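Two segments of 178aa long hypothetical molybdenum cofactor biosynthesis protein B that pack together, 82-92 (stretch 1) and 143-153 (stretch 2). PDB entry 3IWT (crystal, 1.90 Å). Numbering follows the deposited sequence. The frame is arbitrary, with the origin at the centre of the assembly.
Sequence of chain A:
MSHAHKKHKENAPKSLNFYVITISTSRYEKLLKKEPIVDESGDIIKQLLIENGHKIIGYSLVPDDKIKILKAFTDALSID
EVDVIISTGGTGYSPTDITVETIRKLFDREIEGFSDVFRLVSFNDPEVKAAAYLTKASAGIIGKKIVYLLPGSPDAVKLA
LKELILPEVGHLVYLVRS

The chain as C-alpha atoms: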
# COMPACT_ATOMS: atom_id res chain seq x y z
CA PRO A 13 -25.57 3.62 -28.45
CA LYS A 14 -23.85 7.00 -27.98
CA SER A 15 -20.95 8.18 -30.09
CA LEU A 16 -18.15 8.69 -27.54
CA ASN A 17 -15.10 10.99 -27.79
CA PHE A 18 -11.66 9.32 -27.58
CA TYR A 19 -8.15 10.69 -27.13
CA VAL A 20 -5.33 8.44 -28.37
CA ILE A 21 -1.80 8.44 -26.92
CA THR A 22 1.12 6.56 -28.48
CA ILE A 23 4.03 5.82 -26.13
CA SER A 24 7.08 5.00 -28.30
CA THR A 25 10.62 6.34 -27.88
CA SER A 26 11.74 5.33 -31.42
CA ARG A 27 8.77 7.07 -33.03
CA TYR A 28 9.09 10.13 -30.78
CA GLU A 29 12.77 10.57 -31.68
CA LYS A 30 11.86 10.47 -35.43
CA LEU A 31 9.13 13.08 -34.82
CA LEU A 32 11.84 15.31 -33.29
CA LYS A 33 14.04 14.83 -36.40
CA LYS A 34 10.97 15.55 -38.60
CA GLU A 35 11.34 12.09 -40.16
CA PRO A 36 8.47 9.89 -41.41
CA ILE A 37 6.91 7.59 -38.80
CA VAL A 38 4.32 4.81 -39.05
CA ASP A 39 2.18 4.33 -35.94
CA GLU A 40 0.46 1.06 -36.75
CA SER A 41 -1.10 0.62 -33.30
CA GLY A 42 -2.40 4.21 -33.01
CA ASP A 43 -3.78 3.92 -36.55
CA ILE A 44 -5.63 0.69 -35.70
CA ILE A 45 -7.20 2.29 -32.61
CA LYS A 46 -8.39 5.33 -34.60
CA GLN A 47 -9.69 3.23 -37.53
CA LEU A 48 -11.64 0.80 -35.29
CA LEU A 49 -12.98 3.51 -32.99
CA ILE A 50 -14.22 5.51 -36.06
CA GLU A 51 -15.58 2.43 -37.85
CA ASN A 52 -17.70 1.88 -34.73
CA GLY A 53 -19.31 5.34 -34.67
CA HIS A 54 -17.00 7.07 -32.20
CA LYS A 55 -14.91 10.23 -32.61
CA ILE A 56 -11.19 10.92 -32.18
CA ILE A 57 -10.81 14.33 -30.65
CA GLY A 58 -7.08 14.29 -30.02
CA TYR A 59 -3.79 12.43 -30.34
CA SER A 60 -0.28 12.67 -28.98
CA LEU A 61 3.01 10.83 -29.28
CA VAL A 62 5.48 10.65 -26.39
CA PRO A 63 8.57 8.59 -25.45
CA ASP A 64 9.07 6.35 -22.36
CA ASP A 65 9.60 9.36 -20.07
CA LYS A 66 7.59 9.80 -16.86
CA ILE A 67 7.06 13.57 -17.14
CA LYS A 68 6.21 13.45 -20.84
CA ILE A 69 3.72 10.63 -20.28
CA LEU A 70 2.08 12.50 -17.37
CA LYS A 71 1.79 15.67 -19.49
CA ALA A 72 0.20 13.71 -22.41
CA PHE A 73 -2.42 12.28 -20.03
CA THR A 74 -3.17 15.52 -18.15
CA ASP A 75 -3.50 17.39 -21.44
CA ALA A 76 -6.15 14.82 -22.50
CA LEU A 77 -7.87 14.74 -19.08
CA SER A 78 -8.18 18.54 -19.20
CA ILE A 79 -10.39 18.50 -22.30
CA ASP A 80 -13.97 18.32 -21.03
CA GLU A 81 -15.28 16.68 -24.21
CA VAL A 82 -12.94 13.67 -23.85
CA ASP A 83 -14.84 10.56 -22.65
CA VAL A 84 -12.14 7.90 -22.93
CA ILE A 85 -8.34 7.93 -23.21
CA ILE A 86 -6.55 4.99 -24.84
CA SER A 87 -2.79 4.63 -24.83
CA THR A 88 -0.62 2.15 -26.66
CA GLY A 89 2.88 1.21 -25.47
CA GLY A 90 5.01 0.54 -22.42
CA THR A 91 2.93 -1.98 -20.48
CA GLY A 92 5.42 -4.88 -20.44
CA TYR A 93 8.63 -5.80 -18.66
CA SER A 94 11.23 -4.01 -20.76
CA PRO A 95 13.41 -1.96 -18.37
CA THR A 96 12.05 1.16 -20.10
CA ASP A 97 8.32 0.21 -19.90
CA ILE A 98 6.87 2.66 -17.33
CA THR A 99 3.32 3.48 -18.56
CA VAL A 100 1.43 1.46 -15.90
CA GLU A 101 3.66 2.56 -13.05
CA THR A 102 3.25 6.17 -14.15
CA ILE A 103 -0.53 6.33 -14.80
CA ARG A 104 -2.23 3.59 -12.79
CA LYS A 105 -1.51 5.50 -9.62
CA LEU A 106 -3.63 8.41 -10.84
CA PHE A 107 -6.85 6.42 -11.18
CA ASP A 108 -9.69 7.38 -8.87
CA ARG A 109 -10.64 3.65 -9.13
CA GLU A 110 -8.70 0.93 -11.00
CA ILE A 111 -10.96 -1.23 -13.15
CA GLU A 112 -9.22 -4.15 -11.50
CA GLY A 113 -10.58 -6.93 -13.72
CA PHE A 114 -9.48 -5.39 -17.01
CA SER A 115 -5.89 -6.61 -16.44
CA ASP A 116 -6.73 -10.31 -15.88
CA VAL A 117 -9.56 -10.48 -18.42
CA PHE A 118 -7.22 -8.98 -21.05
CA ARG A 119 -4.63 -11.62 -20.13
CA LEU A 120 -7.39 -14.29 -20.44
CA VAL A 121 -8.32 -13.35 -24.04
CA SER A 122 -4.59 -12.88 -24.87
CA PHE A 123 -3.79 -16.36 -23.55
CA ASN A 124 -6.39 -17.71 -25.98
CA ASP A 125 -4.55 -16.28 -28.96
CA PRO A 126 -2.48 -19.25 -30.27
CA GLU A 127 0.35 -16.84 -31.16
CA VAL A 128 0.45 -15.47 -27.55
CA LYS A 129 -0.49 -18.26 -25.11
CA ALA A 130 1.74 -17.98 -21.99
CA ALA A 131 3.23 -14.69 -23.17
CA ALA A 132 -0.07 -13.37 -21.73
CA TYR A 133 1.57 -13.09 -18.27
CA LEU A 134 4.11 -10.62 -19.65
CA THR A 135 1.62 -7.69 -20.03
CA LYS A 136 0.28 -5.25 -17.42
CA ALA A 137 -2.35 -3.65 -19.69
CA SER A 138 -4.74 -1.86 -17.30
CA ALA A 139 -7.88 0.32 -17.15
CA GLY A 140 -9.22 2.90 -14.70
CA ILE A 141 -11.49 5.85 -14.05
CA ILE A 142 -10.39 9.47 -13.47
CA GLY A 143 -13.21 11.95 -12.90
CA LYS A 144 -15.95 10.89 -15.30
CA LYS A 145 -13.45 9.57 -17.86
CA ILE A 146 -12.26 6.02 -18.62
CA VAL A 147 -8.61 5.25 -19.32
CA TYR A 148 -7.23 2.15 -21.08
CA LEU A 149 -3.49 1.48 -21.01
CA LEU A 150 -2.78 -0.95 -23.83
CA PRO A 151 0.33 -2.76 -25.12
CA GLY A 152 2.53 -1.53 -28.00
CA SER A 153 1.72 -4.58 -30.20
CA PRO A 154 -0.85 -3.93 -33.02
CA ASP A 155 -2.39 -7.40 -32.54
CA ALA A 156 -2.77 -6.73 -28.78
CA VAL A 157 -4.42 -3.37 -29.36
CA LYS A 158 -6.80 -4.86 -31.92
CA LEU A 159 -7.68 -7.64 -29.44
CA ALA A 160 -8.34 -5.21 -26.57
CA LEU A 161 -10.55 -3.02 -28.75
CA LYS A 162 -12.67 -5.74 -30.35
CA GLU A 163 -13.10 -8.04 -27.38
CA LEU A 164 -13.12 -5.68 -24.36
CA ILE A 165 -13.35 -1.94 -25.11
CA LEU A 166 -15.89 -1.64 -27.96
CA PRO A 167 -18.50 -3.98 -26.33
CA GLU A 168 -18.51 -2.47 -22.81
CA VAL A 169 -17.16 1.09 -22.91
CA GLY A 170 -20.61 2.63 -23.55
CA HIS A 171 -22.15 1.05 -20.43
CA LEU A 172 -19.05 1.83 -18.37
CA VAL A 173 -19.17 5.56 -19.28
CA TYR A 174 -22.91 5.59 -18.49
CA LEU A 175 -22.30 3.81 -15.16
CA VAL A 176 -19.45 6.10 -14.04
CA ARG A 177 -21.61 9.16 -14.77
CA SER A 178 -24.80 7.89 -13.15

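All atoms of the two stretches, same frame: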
# COMPACT_ATOMS: atom_id res chain seq x y z
N VAL A 82 -13.51 15.03 -23.82
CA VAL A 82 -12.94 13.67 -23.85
C VAL A 82 -13.74 12.74 -22.94
O VAL A 82 -13.95 13.05 -21.77
CB VAL A 82 -11.42 13.66 -23.47
CG1 VAL A 82 -10.92 12.21 -23.25
CG2 VAL A 82 -10.59 14.36 -24.55
N ASP A 83 -14.18 11.60 -23.47
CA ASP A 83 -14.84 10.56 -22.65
C ASP A 83 -13.89 9.45 -22.22
O ASP A 83 -13.96 8.93 -21.10
CB ASP A 83 -16.03 9.96 -23.39
CG ASP A 83 -17.07 10.99 -23.77
OD1 ASP A 83 -17.46 11.76 -22.89
OD2 ASP A 83 -17.49 11.03 -24.95
N VAL A 84 -13.01 9.05 -23.14
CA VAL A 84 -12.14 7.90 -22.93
C VAL A 84 -10.75 8.26 -23.50
O VAL A 84 -10.64 8.87 -24.59
CB VAL A 84 -12.66 6.64 -23.68
CG1 VAL A 84 -11.78 5.41 -23.40
CG2 VAL A 84 -14.14 6.34 -23.36
N ILE A 85 -9.72 7.83 -22.78
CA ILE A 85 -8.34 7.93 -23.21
C ILE A 85 -7.82 6.51 -23.41
O ILE A 85 -7.96 5.67 -22.51
CB ILE A 85 -7.45 8.65 -22.17
CG1 ILE A 85 -7.97 10.08 -21.92
CG2 ILE A 85 -5.96 8.65 -22.63
CD1 ILE A 85 -7.40 10.79 -20.65
N ILE A 86 -7.19 6.26 -24.55
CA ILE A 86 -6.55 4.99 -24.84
C ILE A 86 -5.09 5.24 -25.20
O ILE A 86 -4.76 6.04 -26.09
CB ILE A 86 -7.25 4.23 -25.98
CG1 ILE A 86 -8.74 4.00 -25.69
CG2 ILE A 86 -6.52 2.86 -26.26
CD1 ILE A 86 -9.49 3.24 -26.81
N SER A 87 -4.20 4.57 -24.48
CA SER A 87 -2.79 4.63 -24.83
C SER A 87 -2.31 3.30 -25.34
O SER A 87 -2.82 2.24 -24.95
CB SER A 87 -1.92 5.11 -23.65
OG SER A 87 -1.90 4.16 -22.58
N THR A 88 -1.29 3.35 -26.20
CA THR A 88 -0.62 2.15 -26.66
C THR A 88 0.87 2.28 -26.44
O THR A 88 1.48 3.23 -26.91
CB THR A 88 -0.91 1.87 -28.16
OG1 THR A 88 -0.07 0.78 -28.64
CG2 THR A 88 -0.71 3.10 -29.05
N GLY A 89 1.44 1.30 -25.74
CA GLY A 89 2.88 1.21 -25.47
C GLY A 89 3.28 1.26 -24.01
O GLY A 89 2.67 1.96 -23.19
N GLY A 90 4.30 0.47 -23.69
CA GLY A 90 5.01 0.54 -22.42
C GLY A 90 4.38 -0.17 -21.25
O GLY A 90 4.62 0.24 -20.10
N THR A 91 3.63 -1.24 -21.53
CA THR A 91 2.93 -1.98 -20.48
C THR A 91 3.53 -3.38 -20.20
O THR A 91 2.92 -4.19 -19.54
CB THR A 91 1.43 -2.10 -20.82
OG1 THR A 91 1.22 -2.85 -22.03
CG2 THR A 91 0.77 -0.72 -20.99
N GLY A 92 4.74 -3.64 -20.69
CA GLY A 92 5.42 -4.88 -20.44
C GLY A 92 6.57 -4.78 -19.46
O GLY A 92 6.58 -3.92 -18.57
N GLY A 143 -12.06 11.08 -12.72
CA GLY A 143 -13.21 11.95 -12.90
C GLY A 143 -14.32 11.12 -13.51
O GLY A 143 -14.65 10.06 -13.01
N LYS A 144 -14.89 11.60 -14.60
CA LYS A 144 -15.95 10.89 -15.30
C LYS A 144 -15.43 10.27 -16.60
O LYS A 144 -16.21 9.96 -17.49
CB LYS A 144 -17.10 11.84 -15.61
CG LYS A 144 -17.68 12.57 -14.37
CD LYS A 144 -18.18 11.57 -13.27
CE LYS A 144 -18.87 12.32 -12.11
NZ LYS A 144 -17.89 12.58 -11.01
N LYS A 145 -14.12 10.09 -16.68
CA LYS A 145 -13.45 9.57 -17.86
C LYS A 145 -12.85 8.17 -17.62
O LYS A 145 -12.44 7.84 -16.52
CB LYS A 145 -12.34 10.52 -18.27
CG LYS A 145 -12.85 12.00 -18.48
CD LYS A 145 -11.82 12.82 -19.21
CE LYS A 145 -12.09 14.31 -19.11
NZ LYS A 145 -13.41 14.74 -19.70
N ILE A 146 -12.82 7.36 -18.67
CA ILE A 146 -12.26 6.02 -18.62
C ILE A 146 -10.88 6.08 -19.29
O ILE A 146 -10.66 6.84 -20.23
CB ILE A 146 -13.16 5.01 -19.38
CG1 ILE A 146 -14.62 5.11 -18.91
CG2 ILE A 146 -12.60 3.57 -19.23
CD1 ILE A 146 -14.83 5.12 -17.37
N VAL A 147 -9.95 5.29 -18.78
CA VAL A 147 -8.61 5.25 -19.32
C VAL A 147 -8.22 3.80 -19.54
O VAL A 147 -8.37 2.99 -18.64
CB VAL A 147 -7.59 5.91 -18.36
CG1 VAL A 147 -6.17 5.79 -18.93
CG2 VAL A 147 -7.98 7.40 -18.03
N TYR A 148 -7.72 3.49 -20.75
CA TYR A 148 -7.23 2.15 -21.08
C TYR A 148 -5.76 2.28 -21.45
O TYR A 148 -5.40 3.05 -22.34
CB TYR A 148 -7.99 1.51 -22.23
CG TYR A 148 -9.45 1.17 -21.96
CD1 TYR A 148 -9.80 -0.03 -21.38
CD2 TYR A 148 -10.48 2.04 -22.34
CE1 TYR A 148 -11.15 -0.35 -21.15
CE2 TYR A 148 -11.81 1.74 -22.10
CZ TYR A 148 -12.15 0.53 -21.54
OH TYR A 148 -13.49 0.22 -21.32
N LEU A 149 -4.91 1.53 -20.74
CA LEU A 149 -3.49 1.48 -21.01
C LEU A 149 -3.17 0.17 -21.70
O LEU A 149 -3.13 -0.89 -21.08
CB LEU A 149 -2.69 1.59 -19.70
CG LEU A 149 -3.03 2.72 -18.73
CD1 LEU A 149 -2.15 2.61 -17.43
CD2 LEU A 149 -2.90 4.11 -19.42
N LEU A 150 -2.95 0.24 -23.01
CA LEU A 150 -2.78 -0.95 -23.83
C LEU A 150 -1.32 -1.22 -24.23
O LEU A 150 -0.51 -0.31 -24.25
CB LEU A 150 -3.63 -0.84 -25.09
CG LEU A 150 -5.13 -0.56 -24.90
CD1 LEU A 150 -5.90 -0.54 -26.30
CD2 LEU A 150 -5.76 -1.58 -23.87
N PRO A 151 -1.02 -2.47 -24.61
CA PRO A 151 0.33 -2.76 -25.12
C PRO A 151 0.72 -2.07 -26.44
O PRO A 151 -0.14 -1.49 -27.16
CB PRO A 151 0.35 -4.28 -25.29
CG PRO A 151 -0.85 -4.78 -24.47
CD PRO A 151 -1.87 -3.68 -24.63
N GLY A 152 2.02 -2.09 -26.74
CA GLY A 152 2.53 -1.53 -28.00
C GLY A 152 2.14 -2.32 -29.25
O GLY A 152 1.93 -1.73 -30.30
N SER A 153 2.08 -3.64 -29.11
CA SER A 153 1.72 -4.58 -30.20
C SER A 153 0.38 -4.27 -30.90
O SER A 153 -0.65 -4.20 -30.25
CB SER A 153 1.67 -5.98 -29.60
OG SER A 153 0.94 -6.85 -30.40
O HOH W 1 -0.18 2.18 -22.93
O HOH W 2 3.81 -2.95 -24.34

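The apolar contacts between the two segments are densest on the face that carries Val-84, Ile-86, Ile-146, Tyr-148 and Leu-150. Here Ile-86 CG2 lies 3.5 Å from Leu-150 CD1, while Val-84 CG1 meets the edge of the Tyr-148 ring, 3.8 Å from Tyr-148 CD2. On the other face Ile-85 CD1 and Val-147 CG2 approach more loosely, at 4.3 Å.

Between these layers runs an unbroken parallel ladder. The segments pair as neighbouring strands, 84-88 and 145-150, and bury 789 Å² between them; the 9° angle between the strand directions agrees with parallel pairing. Every second residue of stretch 1 bonds through both N and O to the two residues flanking its partner: Ile-85 N donates to Ile-146 O (2.9 Å) and Ile-85 O accepts from Tyr-148 N (2.8 Å), a pattern that Ser-87 repeats with Tyr-148 O and Leu-150 N.

Polar groups close both ends. At the start, the Lys-145 side chain reaches back so that NZ donates to Val-82 O at 2.7 Å. At the far end, Gly-89 N donates to Leu-150 O (2.9 Å) and Thr-88 OG1 to Pro-151 O (2.7 Å). Water 1 links the two segments, accepting from Ser-87 OG (2.6 Å) and donating to Gly-89 O (2.9 Å) and Leu-150 O (2.8 Å).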